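PDB 3QUF: extracellular solute-binding protein, family 1 from Bifidobacterium longum subsp. infantis ATCC 15697, which probably captures a solute, perhaps a carbohydrate, outside the cell and hands it to a membrane ABC transporter for uptake. Local coordinates for residues A[158-161]-A[162-166]; A[221-224]-A[225-229]; A[196-199]-A[200-203]. One frame throughout, in Å; residues are numbered along the deposited sequence. Where two conformers were deposited one is given.

Contact 1 (A[158-161]-A[162-166]); sequences KTWD and EFIEM
Glu-162 OE1 is gripped by the chain that leads into its own helix. Thr-159 N donates to it at 2.8 Å, coming from above the carboxylate plane, while Lys-158 N and a water add weak bonds; the same water accepts from Lys-158 N. The return bond is long but nearly straight: Glu-162 N reaches Thr-159 OG1 at 3.3 Å, with 160° at the hydrogen. A chi1 of 67° sets that hydroxyl between the backbone N and the carbonyl carbon of Thr-159, facing the first turn. This exchange between the N-cap residue and the third residue of the helix is a capping box, here opening helix 160-172. The first turn closes with Phe-163 N on Thr-159 O at 2.9 Å.

Trp-160 and Phe-163 lie side by side and point the same way. Phe-163 CE2 rests over one indole face, 3.7 Å from Trp-160 CH2, with the planes inclined at 36°. Ile-164 CD1 touches the pyrrole part, 3.7 Å from Trp-160 NE1, which probably donates to Arg-228 O in helix 223-234. A second water donates to both Asp-161 O and Glu-165 OE2, the latter also paired with Lys-168. The backbone N-H groups of Lys-158 and Thr-159, just ahead of the helix, would probably favour the charged form of Glu-162, perhaps offsetting the nearby carboxylate of Glu-290.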
ATOM      1  N   LYS A 158     -14.854  16.551   3.498  1.00 23.89           N
ATOM      2  CA  LYS A 158     -13.644  16.792   2.755  1.00 23.59           C
ATOM      3  C   LYS A 158     -12.411  16.971   3.642  1.00 22.00           C
ATOM      4  O   LYS A 158     -11.329  16.632   3.211  1.00 20.31           O
ATOM      5  CB  LYS A 158     -13.830  17.992   1.836  1.00 24.89           C
ATOM      6  CG  LYS A 158     -14.721  17.641   0.658  1.00 30.61           C
ATOM      7  CD  LYS A 158     -14.847  18.825  -0.307  1.00 36.87           C
ATOM      8  CE  LYS A 158     -15.726  18.460  -1.513  1.00 40.64           C
ATOM      9  NZ  LYS A 158     -15.470  17.065  -1.989  1.00 43.22           N
ATOM     10  N   THR A 159     -12.577  17.500   4.863  1.00 20.91           N
ATOM     11  CA  THR A 159     -11.451  17.732   5.746  1.00 21.02           C
ATOM     12  C   THR A 159     -11.618  16.986   7.042  1.00 19.98           C
ATOM     13  O   THR A 159     -12.715  16.655   7.446  1.00 20.52           O
ATOM     14  CB  THR A 159     -11.300  19.227   6.059  1.00 22.64           C
ATOM     15  OG1 THR A 159     -12.432  19.656   6.834  1.00 24.27           O
ATOM     16  CG2 THR A 159     -11.207  20.035   4.757  1.00 23.55           C
ATOM     17  N   TRP A 160     -10.508  16.739   7.704  1.00 19.50           N
ATOM     18  CA  TRP A 160     -10.530  16.044   8.979  1.00 19.73           C
ATOM     19  C   TRP A 160     -11.388  16.751  10.056  1.00 21.87           C
ATOM     20  O   TRP A 160     -12.107  16.096  10.828  1.00 21.43           O
ATOM     21  CB  TRP A 160      -9.090  15.824   9.444  1.00 19.56           C
ATOM     22  CG  TRP A 160      -8.986  14.910  10.581  1.00 17.78           C
ATOM     23  CD1 TRP A 160      -8.741  15.242  11.877  1.00 20.21           C
ATOM     24  CD2 TRP A 160      -9.054  13.486  10.540  1.00 20.36           C
ATOM     25  NE1 TRP A 160      -8.707  14.108  12.665  1.00 18.68           N
ATOM     26  CE2 TRP A 160      -8.897  13.018  11.866  1.00 21.32           C
ATOM     27  CE3 TRP A 160      -9.250  12.556   9.512  1.00 23.15           C
ATOM     28  CZ2 TRP A 160      -8.917  11.668  12.190  1.00 19.66           C
ATOM     29  CZ3 TRP A 160      -9.287  11.218   9.837  1.00 23.13           C
ATOM     30  CH2 TRP A 160      -9.107  10.783  11.168  1.00 21.91           C
ATOM     31  N   ASP A 161     -11.317  18.080  10.113  1.00 24.02           N
ATOM     32  CA  ASP A 161     -12.122  18.825  11.078  0.50 25.89           C
ATOM     33  C   ASP A 161     -13.616  18.561  10.810  1.00 26.00           C
ATOM     34  O   ASP A 161     -14.395  18.351  11.744  1.00 26.68           O
ATOM     35  CB  ASP A 161     -11.786  20.327  11.013  0.50 27.15           C
ATOM     36  CG  ASP A 161     -10.334  20.617  11.373  0.50 29.31           C
ATOM     37  OD1 ASP A 161      -9.582  19.666  11.657  0.50 33.42           O
ATOM     38  OD2 ASP A 161      -9.937  21.804  11.380  0.50 36.39           O
ATOM     39  N   GLU A 162     -14.010  18.536   9.540  1.00 25.83           N
ATOM     40  CA  GLU A 162     -15.403  18.218   9.169  1.00 26.48           C
ATOM     41  C   GLU A 162     -15.771  16.763   9.509  1.00 25.91           C
ATOM     42  O   GLU A 162     -16.912  16.433   9.886  1.00 26.48           O
ATOM     43  CB  GLU A 162     -15.634  18.495   7.672  1.00 27.87           C
ATOM     44  CG  GLU A 162     -15.508  19.968   7.259  1.00 31.94           C
ATOM     45  CD  GLU A 162     -15.171  20.181   5.763  1.00 39.37           C
ATOM     46  OE1 GLU A 162     -14.796  19.220   5.062  1.00 41.42           O
ATOM     47  OE2 GLU A 162     -15.304  21.331   5.278  1.00 46.39           O
ATOM     48  N   PHE A 163     -14.804  15.873   9.359  1.00 23.70           N
ATOM     49  CA  PHE A 163     -14.989  14.485   9.760  1.00 23.35           C
ATOM     50  C   PHE A 163     -15.237  14.344  11.261  1.00 23.48           C
ATOM     51  O   PHE A 163     -16.070  13.525  11.693  1.00 23.24           O
ATOM     52  CB  PHE A 163     -13.757  13.670   9.337  1.00 21.67           C
ATOM     53  CG  PHE A 163     -13.744  12.240   9.823  1.00 21.65           C
ATOM     54  CD1 PHE A 163     -14.530  11.284   9.220  1.00 23.76           C
ATOM     55  CD2 PHE A 163     -12.865  11.842  10.817  1.00 22.84           C
ATOM     56  CE1 PHE A 163     -14.483   9.947   9.647  1.00 22.96           C
ATOM     57  CE2 PHE A 163     -12.808  10.524  11.233  1.00 24.39           C
ATOM     58  CZ  PHE A 163     -13.630   9.583  10.639  1.00 25.24           C
ATOM     59  N   ILE A 164     -14.523  15.127  12.064  1.00 23.50           N
ATOM     60  CA  ILE A 164     -14.707  15.088  13.512  1.00 24.76           C
ATOM     61  C   ILE A 164     -16.122  15.606  13.825  1.00 26.43           C
ATOM     62  O   ILE A 164     -16.859  14.991  14.616  1.00 27.88           O
ATOM     63  CB  ILE A 164     -13.632  15.898  14.263  1.00 24.68           C
ATOM     64  CG1 ILE A 164     -12.275  15.184  14.180  1.00 23.35           C
ATOM     65  CG2 ILE A 164     -14.011  16.085  15.740  1.00 27.27           C
ATOM     66  CD1 ILE A 164     -11.092  15.994  14.715  1.00 25.63           C
ATOM     67  N   GLU A 165     -16.509  16.706  13.188  1.00 27.12           N
ATOM     68  CA  GLU A 165     -17.847  17.285  13.418  1.00 28.97           C
ATOM     69  C   GLU A 165     -18.945  16.292  12.996  1.00 29.61           C
ATOM     70  O   GLU A 165     -19.931  16.133  13.710  1.00 30.50           O
ATOM     71  CB  GLU A 165     -18.018  18.598  12.663  1.00 30.19           C
ATOM     72  CG  GLU A 165     -17.218  19.771  13.237  1.00 33.99           C
ATOM     73  CD  GLU A 165     -17.507  20.078  14.728  1.00 40.23           C
ATOM     74  OE1 GLU A 165     -18.693  20.266  15.094  1.00 44.20           O
ATOM     75  OE2 GLU A 165     -16.539  20.131  15.531  1.00 44.18           O
HETATM   76  N   MSE A 166     -18.747  15.598  11.872  1.00 28.15           N
HETATM   77  CA  MSE A 166     -19.706  14.589  11.416  0.50 28.97           C
HETATM   78  C   MSE A 166     -19.800  13.432  12.402  1.00 28.70           C
HETATM   79  O   MSE A 166     -20.903  12.956  12.694  1.00 30.37           O
HETATM   80  CB  MSE A 166     -19.308  14.049  10.044  0.50 28.52           C
HETATM   81  CG  MSE A 166     -20.310  13.085   9.409  0.50 30.77           C
HETATM   82 SE   MSE A 166     -19.495  11.995   8.030  0.50 36.00          SE
HETATM   83  CE  MSE A 166     -18.080  11.170   9.111  0.50 31.36           C
TER
HETATM   84  O   HOH W   1     -16.965  18.713   3.523  1.00 39.63           O
HETATM   85  O   HOH W   2     -14.159  19.716  14.276  1.00 50.62           O

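Contact 2 (A[221-224]-A[225-229]); sequences DWTP and VFKRW
Asp-221 meets the following turn through its carbonyl: Val-225 CG2 lies 3.7 Å from Asp-221 O. Its carboxylate turns elsewhere, to Tyr-197 and Ser-216.

Trp-222 makes the aromatic part of the contact. The benzo edge of its indole is directed at the face of Phe-226 in an offset edge-to-face pair, with centroids 5.9 Å apart and planes at 65°. The touching atoms are Trp-222 CE3 and Phe-226 CZ, at 3.8 Å. With CG anti to the carbonyl carbon (chi1 -85°), the Phe-226 ring swings back along the helix, so that its CD2 also brushes Trp-222 O at 3.5 Å. That oxygen holds two N-H groups: Phe-226 N binds it at 2.8 Å, and Val-225 N binds it weakly. Phe-190 stacks on Phe-226 and also meets Trp-222, carrying the cluster into helix 188-199, while the indole NE1 is held by Asp-208.

Thr-223 sends its OG1 back to Thr-219 O and its methyl forward. CG2 runs alongside the Lys-227 chain and approaches Lys-227 NZ at 3.8 Å; the same two residues are joined by the backbone bond from Lys-227 N to Thr-223 O.

Pro-224, near the start of helix 223-234, has no N-H to give; its carbonyl oxygen takes a weak bond from Arg-228 N at 3.3 Å.

Polar pairing across this turn is thus backbone work, and the side chains add aromatic and methyl contacts. Val-225 N bonds weakly to Trp-222 O, and the buried Asp-221 O has no partner in the model, probably a local cost set against the packing of Val-225 beside it.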
ATOM      1  N   ASP A 221       7.566  15.875  11.965  1.00 20.62           N
ATOM      2  CA  ASP A 221       6.524  15.707  10.930  1.00 20.43           C
ATOM      3  C   ASP A 221       5.324  14.878  11.312  1.00 19.05           C
ATOM      4  O   ASP A 221       4.231  15.136  10.813  1.00 20.15           O
ATOM      5  CB  ASP A 221       7.143  15.190   9.643  1.00 20.27           C
ATOM      6  CG  ASP A 221       7.825  16.289   8.851  1.00 22.51           C
ATOM      7  OD1 ASP A 221       7.295  17.445   8.768  1.00 22.64           O
ATOM      8  OD2 ASP A 221       8.897  15.978   8.329  1.00 23.53           O
ATOM      9  N   TRP A 222       5.492  13.862  12.149  1.00 18.11           N
ATOM     10  CA  TRP A 222       4.355  13.061  12.537  1.00 16.57           C
ATOM     11  C   TRP A 222       3.589  13.684  13.698  1.00 16.84           C
ATOM     12  O   TRP A 222       2.398  13.460  13.808  1.00 16.71           O
ATOM     13  CB  TRP A 222       4.742  11.630  12.884  1.00 16.63           C
ATOM     14  CG  TRP A 222       5.007  10.745  11.672  1.00 14.44           C
ATOM     15  CD1 TRP A 222       5.588  11.116  10.481  1.00 14.75           C
ATOM     16  CD2 TRP A 222       4.683   9.351  11.528  1.00 14.88           C
ATOM     17  NE1 TRP A 222       5.673  10.033   9.643  1.00 15.25           N
ATOM     18  CE2 TRP A 222       5.137   8.938  10.262  1.00 14.98           C
ATOM     19  CE3 TRP A 222       4.090   8.411  12.361  1.00 14.60           C
ATOM     20  CZ2 TRP A 222       4.982   7.622   9.793  1.00 13.97           C
ATOM     21  CZ3 TRP A 222       3.954   7.091  11.906  1.00 17.02           C
ATOM     22  CH2 TRP A 222       4.397   6.720  10.623  1.00 16.02           C
ATOM     23  N   THR A 223       4.276  14.458  14.548  1.00 17.61           N
ATOM     24  CA  THR A 223       3.583  15.093  15.699  1.00 18.27           C
ATOM     25  C   THR A 223       2.318  15.830  15.324  1.00 18.66           C
ATOM     26  O   THR A 223       1.280  15.586  15.920  1.00 19.78           O
ATOM     27  CB  THR A 223       4.499  16.020  16.508  1.00 19.06           C
ATOM     28  OG1 THR A 223       5.601  15.260  16.982  1.00 20.81           O
ATOM     29  CG2 THR A 223       3.747  16.607  17.681  1.00 19.43           C
ATOM     30  N   PRO A 224       2.382  16.725  14.320  1.00 19.08           N
ATOM     31  CA  PRO A 224       1.166  17.476  13.966  1.00 19.56           C
ATOM     32  C   PRO A 224       0.037  16.612  13.440  1.00 18.56           C
ATOM     33  O   PRO A 224      -1.131  16.950  13.599  1.00 19.42           O
ATOM     34  CB  PRO A 224       1.628  18.437  12.878  1.00 20.37           C
ATOM     35  CG  PRO A 224       2.928  17.925  12.381  1.00 19.99           C
ATOM     36  CD  PRO A 224       3.553  17.138  13.527  1.00 20.35           C
ATOM     37  N   VAL A 225       0.394  15.490  12.838  1.00 17.36           N
ATOM     38  CA  VAL A 225      -0.601  14.562  12.322  1.00 16.84           C
ATOM     39  C   VAL A 225      -1.203  13.775  13.458  1.00 16.17           C
ATOM     40  O   VAL A 225      -2.425  13.648  13.555  1.00 18.23           O
ATOM     41  CB  VAL A 225      -0.020  13.661  11.206  1.00 16.61           C
ATOM     42  CG1 VAL A 225      -1.135  12.753  10.566  1.00 17.72           C
ATOM     43  CG2 VAL A 225       0.640  14.526  10.138  1.00 16.85           C
ATOM     44  N   PHE A 226      -0.371  13.321  14.376  1.00 17.65           N
ATOM     45  CA  PHE A 226      -0.854  12.662  15.572  1.00 18.23           C
ATOM     46  C   PHE A 226      -1.776  13.611  16.363  1.00 19.27           C
ATOM     47  O   PHE A 226      -2.740  13.161  16.956  1.00 21.11           O
ATOM     48  CB  PHE A 226       0.287  12.250  16.485  1.00 18.78           C
ATOM     49  CG  PHE A 226       0.940  10.904  16.166  1.00 18.74           C
ATOM     50  CD1 PHE A 226       0.190   9.756  15.968  1.00 21.58           C
ATOM     51  CD2 PHE A 226       2.318  10.796  16.145  1.00 18.70           C
ATOM     52  CE1 PHE A 226       0.825   8.511  15.721  1.00 22.80           C
ATOM     53  CE2 PHE A 226       2.944   9.578  15.919  1.00 18.00           C
ATOM     54  CZ  PHE A 226       2.190   8.438  15.708  1.00 20.73           C
ATOM     55  N   LYS A 227      -1.461  14.900  16.385  1.00 20.63           N
ATOM     56  CA  LYS A 227      -2.285  15.876  17.123  1.00 21.65           C
ATOM     57  C   LYS A 227      -3.700  15.919  16.565  1.00 22.40           C
ATOM     58  O   LYS A 227      -4.680  15.983  17.323  1.00 23.15           O
ATOM     59  CB  LYS A 227      -1.689  17.287  17.088  1.00 23.36           C
ATOM     60  CG  LYS A 227      -0.469  17.520  17.960  1.00 28.47           C
ATOM     61  CD  LYS A 227      -0.217  19.050  18.149  1.00 35.73           C
ATOM     62  CE  LYS A 227       1.143  19.387  18.809  1.00 40.50           C
ATOM     63  NZ  LYS A 227       1.479  18.569  20.004  1.00 42.42           N
ATOM     64  N   ARG A 228      -3.817  15.932  15.239  1.00 21.72           N
ATOM     65  CA  ARG A 228      -5.120  15.991  14.610  1.00 22.85           C
ATOM     66  C   ARG A 228      -5.835  14.653  14.742  1.00 22.13           C
ATOM     67  O   ARG A 228      -7.045  14.594  14.994  1.00 21.55           O
ATOM     68  CB  ARG A 228      -5.001  16.430  13.158  1.00 22.95           C
ATOM     69  CG  ARG A 228      -4.400  17.823  12.997  1.00 27.11           C
ATOM     70  CD  ARG A 228      -5.188  18.889  13.816  1.00 32.15           C
ATOM     71  NE  ARG A 228      -6.616  18.865  13.482  1.00 37.51           N
ATOM     72  CZ  ARG A 228      -7.629  19.049  14.338  1.00 40.70           C
ATOM     73  NH1 ARG A 228      -7.412  19.248  15.617  1.00 42.82           N
ATOM     74  NH2 ARG A 228      -8.889  19.000  13.903  1.00 43.33           N
ATOM     75  N   TRP A 229      -5.078  13.575  14.634  1.00 21.68           N
ATOM     76  CA  TRP A 229      -5.644  12.236  14.848  1.00 21.91           C
ATOM     77  C   TRP A 229      -6.093  12.079  16.316  1.00 23.64           C
ATOM     78  O   TRP A 229      -7.190  11.581  16.558  1.00 26.53           O
ATOM     79  CB  TRP A 229      -4.617  11.151  14.435  1.00 20.98           C
ATOM     80  CG  TRP A 229      -5.194   9.820  14.093  1.00 17.79           C
ATOM     81  CD1 TRP A 229      -5.919   9.505  13.013  1.00 19.83           C
ATOM     82  CD2 TRP A 229      -5.072   8.616  14.861  1.00 18.62           C
ATOM     83  NE1 TRP A 229      -6.257   8.167  13.031  1.00 17.15           N
ATOM     84  CE2 TRP A 229      -5.732   7.598  14.148  1.00 16.62           C
ATOM     85  CE3 TRP A 229      -4.437   8.294  16.057  1.00 19.67           C
ATOM     86  CZ2 TRP A 229      -5.822   6.296  14.606  1.00 18.91           C
ATOM     87  CZ3 TRP A 229      -4.504   6.990  16.500  1.00 21.82           C
ATOM     88  CH2 TRP A 229      -5.207   6.009  15.781  1.00 19.80           C
TER

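Contact 3 (A[196-199]-A[200-203])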
ATOM      1  N   SER A 196      -1.962  13.276   3.361  1.00 13.86           N
ATOM      2  CA  SER A 196      -2.446  14.631   3.057  1.00 14.11           C
ATOM      3  C   SER A 196      -1.531  15.689   3.605  1.00 14.33           C
ATOM      4  O   SER A 196      -1.242  16.683   2.927  1.00 15.63           O
ATOM      5  CB  SER A 196      -3.840  14.793   3.609  1.00 14.88           C
ATOM      6  OG  SER A 196      -4.356  16.121   3.461  1.00 15.24           O
ATOM      7  N   TYR A 197      -1.101  15.534   4.853  1.00 13.89           N
ATOM      8  CA  TYR A 197      -0.128  16.448   5.452  1.00 15.01           C
ATOM      9  C   TYR A 197       1.044  16.714   4.550  1.00 14.80           C
ATOM     10  O   TYR A 197       1.450  17.858   4.390  1.00 16.38           O
ATOM     11  CB  TYR A 197       0.354  15.922   6.829  1.00 14.68           C
ATOM     12  CG  TYR A 197       1.552  16.617   7.410  1.00 16.89           C
ATOM     13  CD1 TYR A 197       1.407  17.768   8.175  1.00 18.44           C
ATOM     14  CD2 TYR A 197       2.824  16.104   7.231  1.00 15.93           C
ATOM     15  CE1 TYR A 197       2.489  18.394   8.715  1.00 19.61           C
ATOM     16  CE2 TYR A 197       3.935  16.737   7.802  1.00 15.86           C
ATOM     17  CZ  TYR A 197       3.738  17.887   8.537  1.00 17.07           C
ATOM     18  OH  TYR A 197       4.835  18.521   9.085  1.00 19.73           O
ATOM     19  N   TYR A 198       1.572  15.659   3.943  1.00 14.04           N
ATOM     20  CA  TYR A 198       2.677  15.770   3.030  1.00 14.68           C
ATOM     21  C   TYR A 198       2.263  16.235   1.642  1.00 15.27           C
ATOM     22  O   TYR A 198       2.937  17.100   1.032  1.00 15.68           O
ATOM     23  CB  TYR A 198       3.365  14.409   2.920  1.00 14.50           C
ATOM     24  CG  TYR A 198       4.178  13.945   4.100  1.00 13.05           C
ATOM     25  CD1 TYR A 198       5.153  14.769   4.679  1.00 14.36           C
ATOM     26  CD2 TYR A 198       4.043  12.650   4.577  1.00 12.99           C
ATOM     27  CE1 TYR A 198       5.967  14.314   5.696  1.00 13.57           C
ATOM     28  CE2 TYR A 198       4.873  12.193   5.606  1.00 13.19           C
ATOM     29  CZ  TYR A 198       5.849  13.011   6.135  1.00 15.39           C
ATOM     30  OH  TYR A 198       6.688  12.550   7.146  1.00 16.64           O
ATOM     31  N   GLY A 199       1.165  15.686   1.129  1.00 15.54           N
ATOM     32  CA  GLY A 199       0.744  15.953  -0.236  1.00 15.45           C
ATOM     33  C   GLY A 199       0.341  17.409  -0.396  1.00 16.96           C
ATOM     34  O   GLY A 199       0.576  18.012  -1.458  1.00 18.96           O
ATOM     35  N   GLU A 200      -0.228  17.987   0.650  1.00 18.31           N
ATOM     36  CA  GLU A 200      -0.636  19.398   0.617  1.00 19.61           C
ATOM     37  C   GLU A 200       0.554  20.322   0.485  1.00 21.68           C
ATOM     38  O   GLU A 200       0.388  21.457   0.010  1.00 23.55           O
ATOM     39  CB  GLU A 200      -1.459  19.758   1.862  1.00 19.21           C
ATOM     40  CG  GLU A 200      -2.873  19.108   1.891  1.00 19.81           C
ATOM     41  CD  GLU A 200      -3.645  19.423   3.135  1.00 20.12           C
ATOM     42  OE1 GLU A 200      -3.072  20.063   4.053  1.00 22.56           O
ATOM     43  OE2 GLU A 200      -4.852  19.100   3.190  1.00 19.33           O
ATOM     44  N   GLN A 201       1.735  19.857   0.909  1.00 20.86           N
ATOM     45  CA  GLN A 201       2.984  20.572   0.726  1.00 23.10           C
ATOM     46  C   GLN A 201       3.625  20.365  -0.636  1.00 23.03           C
ATOM     47  O   GLN A 201       4.726  20.865  -0.864  1.00 26.11           O
ATOM     48  CB  GLN A 201       3.996  20.131   1.756  1.00 22.43           C
ATOM     49  CG  GLN A 201       3.556  20.272   3.177  1.00 24.51           C
ATOM     50  CD  GLN A 201       4.615  19.753   4.110  1.00 26.57           C
ATOM     51  OE1 GLN A 201       5.737  20.284   4.157  1.00 30.81           O
ATOM     52  NE2 GLN A 201       4.274  18.762   4.882  1.00 23.69           N
ATOM     53  N   GLY A 202       3.004  19.580  -1.512  1.00 22.45           N
ATOM     54  CA  GLY A 202       3.560  19.298  -2.850  1.00 22.00           C
ATOM     55  C   GLY A 202       4.382  18.022  -2.953  1.00 20.88           C
ATOM     56  O   GLY A 202       4.953  17.694  -4.027  1.00 22.16           O
ATOM     57  N   LYS A 203       4.422  17.252  -1.878  1.00 19.52           N
ATOM     58  CA  LYS A 203       5.168  15.999  -1.906  1.00 17.70           C
ATOM     59  C   LYS A 203       4.435  14.906  -2.664  1.00 16.51           C
ATOM     60  O   LYS A 203       3.214  14.947  -2.772  1.00 16.46           O
ATOM     61  CB  LYS A 203       5.540  15.532  -0.484  1.00 18.21           C
ATOM     62  CG  LYS A 203       6.487  16.498   0.264  1.00 21.18           C
ATOM     63  CD  LYS A 203       6.833  15.947   1.662  1.00 22.61           C
ATOM     64  CE  LYS A 203       8.025  16.662   2.355  1.00 27.84           C
ATOM     65  NZ  LYS A 203       9.363  16.415   1.645  1.00 28.19           N
TER
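The amide of Gln-201 stands steeply against the ring of Tyr-197, the two planes 75° apart. Its nitrogen sits over one ring face toward the rim, with Gln-201 NE2 3.6 Å from Tyr-197 CE2. A CG anti to the carbonyl carbon of Gln-201 (chi1 -56°), with the chain extended beyond it, brings the amide back to the last helical turn, where a nearly straight bond from Gln-201 NE2 to Tyr-197 O at 3.0 Å holds it. The acceptor lies in the plane of the amide, whereas the donor stands above the plane of the carbonyl. Against the ring of Tyr-198 the same amide lies much flatter, its plane 27° from it. Tyr-197 CD2 lies over a face of Tyr-198, and the Lys-203 chain approaches the latter ring obliquely near its CB end, with Lys-203 CD 3.6 Å from Tyr-198 CD1. Beyond that point the lysine leaves for Asp-210.

These side chains gather where helix 188-199 ends in a Schellman motif. Lys-203 N returns to Tyr-198 O at 3.3 Å and Gly-202 N to Gly-199 O at 2.9 Å; the second bond closes a type I turn from Gly-199 to Gly-202. Gly-202 has a positive phi, where a side chain would jam against the preceding carbonyl.

On another side of the helix end, Glu-200 extends back over Ser-196. Glu-200 N binds Ser-196 O at 2.8 Å, and the methylene CG presses on that same oxygen. Glu-200 OE2 comes within 3.0 Å of Ser-196 OG at an angle too poor for a bond; the hydroxyl is paired instead with Gly-292 O and with the backbone N of Tyr-287, whose ring meets Tyr-197 edge-to-face. The other carboxylate oxygen, Glu-200 OE1, bonds Ser-288 OG. With an alanine in place of Glu-200, that serine hydroxyl is likely to lose its carboxylate mate and a gap to open beside Ser-196.

In the fold
Contact 2 is the middle member of the group. Its centre lies 15 Å from that of contact 1 and 13 Å from that of contact 3, and it touches both. Toward contact 1, the probable bond between Trp-160 NE1 and Arg-228 O spans 2.9 Å, and Trp-160 also packs on Trp-229. Toward contact 3, Asp-221 OD1 and Tyr-197 OH stand 2.7 Å apart, a probable hydrogen bond, while Val-225 packs on the Tyr-197 ring. Contacts 1 and 3 do not meet, their nearest atoms being about 7 Å apart. Two helix starts and one helix end are thus joined on the same side of the chain's centre, their own centres 17 to 24 Å from it.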